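Local coordinates for protein gamma-glutamyl phosphate reductase (Saccharomyces cerevisiae, PDB 1VLU) that catalyses the NADPH-dependent reduction of L-gamma-glutamyl phosphate to the semialdehyde of glutamate, the second step on the route from glutamate to proline, at residues H368-V373 against V387-V392; Y43-A48 against N175-Q180. All blocks are in the same frame, centred on the assembly; numbering follows the deposited sequence.

Contact 1: residues H368-V373 against V387-V392; sequences HTDAIV and VDSSGV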
loop_
_atom_site.group_PDB
_atom_site.type_symbol
_atom_site.label_atom_id
_atom_site.label_comp_id
_atom_site.label_asym_id
_atom_site.label_seq_id
_atom_site.Cartn_x
_atom_site.Cartn_y
_atom_site.Cartn_z
ATOM N N HIS A 368 -1.981 0.369 -13.868
ATOM C CA HIS A 368 -2.441 -0.119 -15.164
ATOM C C HIS A 368 -2.309 0.951 -16.248
ATOM O O HIS A 368 -2.379 2.148 -15.970
ATOM C CB HIS A 368 -3.874 -0.658 -15.090
ATOM C CG HIS A 368 -4.852 0.312 -14.516
ATOM N ND1 HIS A 368 -5.375 1.359 -15.242
ATOM C CD2 HIS A 368 -5.395 0.404 -13.278
ATOM C CE1 HIS A 368 -6.183 2.065 -14.473
ATOM N NE2 HIS A 368 -6.216 1.504 -13.278
ATOM N N THR A 369 -2.086 0.502 -17.478
ATOM C CA THR A 369 -2.137 1.386 -18.630
ATOM C C THR A 369 -3.433 1.154 -19.397
ATOM O O THR A 369 -4.039 0.085 -19.298
ATOM C CB THR A 369 -0.955 1.168 -19.569
ATOM O OG1 THR A 369 -0.830 -0.233 -19.833
ATOM C CG2 THR A 369 0.330 1.687 -18.936
ATOM N N ASP A 370 -3.846 2.162 -20.162
ATOM C CA ASP A 370 -5.107 2.117 -20.890
ATOM C C ASP A 370 -5.011 2.771 -22.248
ATOM O O ASP A 370 -4.267 3.721 -22.419
ATOM C CB ASP A 370 -6.202 2.783 -20.064
ATOM C CG ASP A 370 -6.362 2.131 -18.715
ATOM O OD1 ASP A 370 -6.857 0.981 -18.660
ATOM O OD2 ASP A 370 -5.964 2.756 -17.710
ATOM N N ALA A 371 -5.779 2.262 -23.211
ATOM C CA ALA A 371 -5.696 2.757 -24.557
ATOM C C ALA A 371 -7.078 3.122 -25.074
ATOM O O ALA A 371 -8.067 2.475 -24.722
ATOM C CB ALA A 371 -5.055 1.715 -25.458
ATOM N N ILE A 372 -7.141 4.168 -25.894
ATOM C CA ILE A 372 -8.345 4.453 -26.651
ATOM C C ILE A 372 -8.015 4.355 -28.135
ATOM O O ILE A 372 -6.998 4.883 -28.589
ATOM C CB ILE A 372 -9.003 5.830 -26.276
ATOM C CG1 ILE A 372 -10.278 6.072 -27.103
ATOM C CG2 ILE A 372 -7.974 7.022 -26.372
ATOM C CD1 ILE A 372 -11.128 7.268 -26.666
ATOM N N VAL A 373 -8.861 3.643 -28.874
ATOM C CA VAL A 373 -8.761 3.592 -30.323
ATOM C C VAL A 373 -9.919 4.433 -30.860
ATOM O O VAL A 373 -11.090 4.086 -30.694
ATOM C CB VAL A 373 -8.797 2.131 -30.855
ATOM C CG1 VAL A 373 -8.507 2.096 -32.335
ATOM C CG2 VAL A 373 -7.790 1.256 -30.092
ATOM N N VAL A 387 -9.058 9.455 -17.280
ATOM C CA VAL A 387 -8.651 8.179 -16.689
ATOM C C VAL A 387 -7.638 8.286 -15.539
ATOM O O VAL A 387 -6.767 9.156 -15.529
ATOM C CB VAL A 387 -8.152 7.138 -17.771
ATOM C CG1 VAL A 387 -9.273 6.763 -18.727
ATOM C CG2 VAL A 387 -6.923 7.637 -18.533
ATOM N N ASP A 388 -7.762 7.385 -14.570
ATOM C CA ASP A 388 -6.770 7.231 -13.516
ATOM C C ASP A 388 -5.831 6.158 -13.992
ATOM O O ASP A 388 -6.122 4.973 -13.814
ATOM C CB ASP A 388 -7.429 6.730 -12.226
ATOM C CG ASP A 388 -8.393 7.737 -11.617
ATOM O OD1 ASP A 388 -8.373 8.913 -12.055
ATOM O OD2 ASP A 388 -9.170 7.342 -10.702
ATOM N N SER A 389 -4.728 6.550 -14.615
ATOM C CA SER A 389 -3.800 5.599 -15.235
ATOM C C SER A 389 -2.403 6.164 -15.225
ATOM O O SER A 389 -2.214 7.351 -15.499
ATOM C CB SER A 389 -4.146 5.326 -16.708
ATOM O OG SER A 389 -5.483 4.927 -16.905
ATOM N N SER A 390 -1.431 5.288 -14.976
ATOM C CA SER A 390 -0.007 5.624 -15.080
ATOM C C SER A 390 0.285 6.107 -16.495
ATOM O O SER A 390 0.945 7.126 -16.704
ATOM C CB SER A 390 0.870 4.385 -14.816
ATOM O OG SER A 390 0.189 3.406 -14.045
ATOM N N GLY A 391 -0.217 5.344 -17.458
ATOM C CA GLY A 391 0.093 5.556 -18.850
ATOM C C GLY A 391 -1.148 5.365 -19.661
ATOM O O GLY A 391 -1.917 4.438 -19.430
ATOM N N VAL A 392 -1.342 6.250 -20.626
ATOM C CA VAL A 392 -2.495 6.172 -21.512
ATOM C C VAL A 392 -2.078 6.322 -22.988
ATOM O O VAL A 392 -1.242 7.150 -23.313
ATOM C CB VAL A 392 -3.585 7.171 -21.070
ATOM C CG1 VAL A 392 -3.018 8.560 -20.924
ATOM C CG2 VAL A 392 -4.778 7.128 -22.026
#

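Contact 2: residues Y43-A48 against N175-Q180; sequences YKIHDA and NDTIAQ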
loop_
_atom_site.group_PDB
_atom_site.type_symbol
_atom_site.label_atom_id
_atom_site.label_comp_id
_atom_site.label_asym_id
_atom_site.label_seq_id
_atom_site.Cartn_x
_atom_site.Cartn_y
_atom_site.Cartn_z
ATOM N N TYR A 43 6.247 -32.987 9.611
ATOM C CA TYR A 43 6.210 -34.446 9.718
ATOM C C TYR A 43 5.041 -34.916 10.560
ATOM O O TYR A 43 4.398 -35.902 10.222
ATOM C CB TYR A 43 7.525 -35.000 10.281
ATOM C CG TYR A 43 8.689 -34.961 9.307
ATOM C CD1 TYR A 43 8.598 -35.567 8.042
ATOM C CD2 TYR A 43 9.883 -34.329 9.650
ATOM C CE1 TYR A 43 9.669 -35.534 7.143
ATOM C CE2 TYR A 43 10.958 -34.289 8.764
ATOM C CZ TYR A 43 10.842 -34.890 7.513
ATOM O OH TYR A 43 11.911 -34.854 6.644
ATOM N N LYS A 44 4.774 -34.211 11.653
ATOM C CA LYS A 44 3.637 -34.509 12.516
ATOM C C LYS A 44 2.309 -34.290 11.776
ATOM O O LYS A 44 1.376 -35.090 11.915
ATOM C CB LYS A 44 3.672 -33.645 13.791
ATOM C CG LYS A 44 4.964 -33.685 14.598
ATOM C CD LYS A 44 5.211 -35.036 15.225
ATOM C CE LYS A 44 6.304 -34.970 16.288
ATOM N NZ LYS A 44 7.670 -35.211 15.752
ATOM N N ILE A 45 2.232 -33.206 11.001
ATOM C CA ILE A 45 1.037 -32.855 10.220
ATOM C C ILE A 45 0.780 -33.867 9.105
ATOM O O ILE A 45 -0.373 -34.226 8.847
ATOM C CB ILE A 45 1.118 -31.394 9.629
ATOM C CG1 ILE A 45 0.946 -30.352 10.741
ATOM C CG2 ILE A 45 0.040 -31.164 8.553
ATOM C CD1 ILE A 45 1.228 -28.921 10.289
ATOM N N HIS A 46 1.853 -34.310 8.445
ATOM C CA HIS A 46 1.790 -35.389 7.451
ATOM C C HIS A 46 1.196 -36.647 8.078
ATOM O O HIS A 46 0.355 -37.319 7.469
ATOM C CB HIS A 46 3.184 -35.692 6.877
ATOM C CG HIS A 46 3.290 -37.040 6.224
ATOM N ND1 HIS A 46 3.408 -37.203 4.859
ATOM C CD2 HIS A 46 3.281 -38.290 6.749
ATOM C CE1 HIS A 46 3.471 -38.491 4.573
ATOM N NE2 HIS A 46 3.396 -39.173 5.702
ATOM N N ASP A 47 1.641 -36.960 9.297
ATOM C CA ASP A 47 1.202 -38.164 10.024
ATOM C C ASP A 47 -0.259 -38.046 10.445
ATOM O O ASP A 47 -1.044 -38.988 10.290
ATOM C CB ASP A 47 2.093 -38.404 11.248
ATOM C CG ASP A 47 3.538 -38.791 10.876
ATOM O OD1 ASP A 47 3.848 -38.982 9.672
ATOM O OD2 ASP A 47 4.374 -38.905 11.809
ATOM N N ALA A 48 -0.623 -36.881 10.969
ATOM C CA ALA A 48 -1.989 -36.633 11.397
ATOM C C ALA A 48 -2.976 -36.702 10.227
ATOM O O ALA A 48 -4.071 -37.224 10.378
ATOM C CB ALA A 48 -2.085 -35.298 12.109
ATOM N N ASN A 175 -4.910 -27.630 12.952
ATOM C CA ASN A 175 -5.070 -26.792 14.157
ATOM C C ASN A 175 -4.664 -27.585 15.389
ATOM O O ASN A 175 -3.812 -27.163 16.158
ATOM C CB ASN A 175 -6.529 -26.343 14.338
ATOM C CG ASN A 175 -6.950 -25.207 13.397
ATOM O OD1 ASN A 175 -6.123 -24.447 12.868
ATOM N ND2 ASN A 175 -8.274 -25.070 13.216
ATOM N N ASP A 176 -5.300 -28.741 15.547
ATOM C CA ASP A 176 -5.012 -29.696 16.611
ATOM C C ASP A 176 -3.552 -30.131 16.696
ATOM O O ASP A 176 -3.017 -30.242 17.791
ATOM C CB ASP A 176 -5.891 -30.941 16.447
ATOM C CG ASP A 176 -7.355 -30.691 16.826
ATOM O OD1 ASP A 176 -7.813 -29.509 16.828
ATOM O OD2 ASP A 176 -8.056 -31.698 17.106
ATOM N N THR A 177 -2.927 -30.416 15.554
ATOM C CA THR A 177 -1.544 -30.874 15.540
ATOM C C THR A 177 -0.609 -29.737 15.933
ATOM O O THR A 177 0.336 -29.948 16.690
ATOM C CB THR A 177 -1.129 -31.472 14.167
ATOM O OG1 THR A 177 -2.061 -32.493 13.802
ATOM C CG2 THR A 177 0.293 -32.086 14.211
ATOM N N ILE A 178 -0.868 -28.534 15.425
ATOM C CA ILE A 178 -0.038 -27.393 15.788
ATOM C C ILE A 178 -0.142 -27.113 17.305
ATOM O O ILE A 178 0.862 -26.872 17.967
ATOM C CB ILE A 178 -0.343 -26.136 14.922
ATOM C CG1 ILE A 178 0.040 -26.401 13.464
ATOM C CG2 ILE A 178 0.450 -24.938 15.422
ATOM C CD1 ILE A 178 -0.144 -25.225 12.528
ATOM N N ALA A 179 -1.354 -27.162 17.843
ATOM C CA ALA A 179 -1.579 -26.969 19.282
ATOM C C ALA A 179 -0.876 -28.053 20.112
ATOM O O ALA A 179 -0.144 -27.751 21.053
ATOM C CB ALA A 179 -3.075 -26.938 19.586
ATOM N N GLN A 180 -1.086 -29.309 19.730
ATOM C CA GLN A 180 -0.527 -30.470 20.415
ATOM C C GLN A 180 1.010 -30.486 20.515
ATOM O O GLN A 180 1.566 -30.976 21.501
ATOM C CB GLN A 180 -1.014 -31.734 19.704
ATOM C CG GLN A 180 -0.710 -33.048 20.402
ATOM C CD GLN A 180 -1.167 -34.252 19.587
ATOM O OE1 GLN A 180 -0.708 -35.374 19.810
ATOM N NE2 GLN A 180 -2.069 -34.022 18.629
#

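Contact 1: residues H368-V373 against V387-V392
Ser-389 and His-368 converge on one carboxylate oxygen, OD2 of Asp-370. The hydroxyl OG of Ser-389 donates to it from across the contact, at a modelled separation so short that its exact value is doubtful. From the same segment as the aspartate, ND1 of His-368 reaches Asp-370 OD2 at 2.9 Å on the syn side, with the oxygen almost in the ring plane (7° out of it). CG of His-368 lies between the backbone N and the carbonyl carbon (chi1 54°); farther out, the ring's CE1 lies 3.0 Å from Asp-388 O, which approaches the ring obliquely. An alanine in place of His-368 would probably leave Asp-370 OD2 without the ring N-H and open a gap beside Asp-388 O. The backbones pair as parallel strands, Asp-370 N donating to Gly-391 O at 3.1 Å, while Thr-369 CG2 lies 3.9 Å from Gly-391 CA. The pairing closes the beta-alpha-beta unit of strand 369-373, helix 377-386 and strand 391-393, and a strand of the second subunit extends the sheet beyond Gly-391 and Val-392. With the other carboxylate oxygen, OD1, held by Ser-243 N, Asp-370 is gripped at both oxygens, which is likely to fix its rotation.

Contact 2: residues Y43-A48 against N175-Q180
Residues 43-48 and 175-180 are short helical segments running roughly antiparallel, their N-to-C directions 138° apart and their axes 9.6 Å apart at closest approach, with Ile-45 CA and Thr-177 CA the nearest pair of CA atoms, 6.2 Å apart. Thr-177 carries the contact, its CA-CB bond directed at the other helix and its two branches put to different uses. The methyl CG2, anti to the backbone N, enters between Lys-44 and Ile-45: it lies 3.7 Å from Lys-44 CB and 3.9 Å from Ile-45 CG1. The hydroxyl branch turns to the next turn of the facing helix, where OG1 meets the methyl CB of Ala-48 at 3.3 Å in a van der Waals contact. OG1 is hydrogen-bonded to the carbonyl O of Ile-173, one turn earlier in its own helix, so a polar atom in a buried contact is satisfied without any hydrogen bond across the interface. Both segments belong to the part of the chain related to the aldehyde dehydrogenase family, and the contact lays helix 35-51, near the N terminus, against helix 164-185, the helix of the beta-alpha-beta crossover from strand 154-158 to strand 192-194 of the mixed sheet. Ile-45 meets the threonine obliquely and then runs on past it. Its CG1 is anti to the carbonyl carbon (chi1 -72°), and from there the extended branch carries CD1 to 4.2 Å from Ile-178 CG1, an apolar touch. Val-174 adds to this apolar side by packing on Ile-45, and Ile-173 packs on Ala-48. Lys-44 contributes only the base of its side chain to the segment 175-180; chi2 (-67°) turns CD, and a further bend at chi4 sets NZ, which forms a salt bridge with Asp-40 of its own helix.

From the N terminus the chain passes through helix 15-30 into helix 35-51, then through further helices and the first strands of the mixed sheet, and returns in helix 164-185, where contact 2 closes a loop of 126 intervening residues. It then goes on to build the six-stranded parallel sheet, and contact 1 closes a much shorter loop there, with 13 residues, mostly helix 377-386, between its segments. The two loops lie in series, neither nested nor crossing. Contact 2 is a helix-helix tie, whereas contact 1 joins the outermost strand of this chain's part of the parallel sheet to its neighbour, at the side where the second subunit continues it. Their centres are 50 Å apart, on opposite sides of the chain's centre.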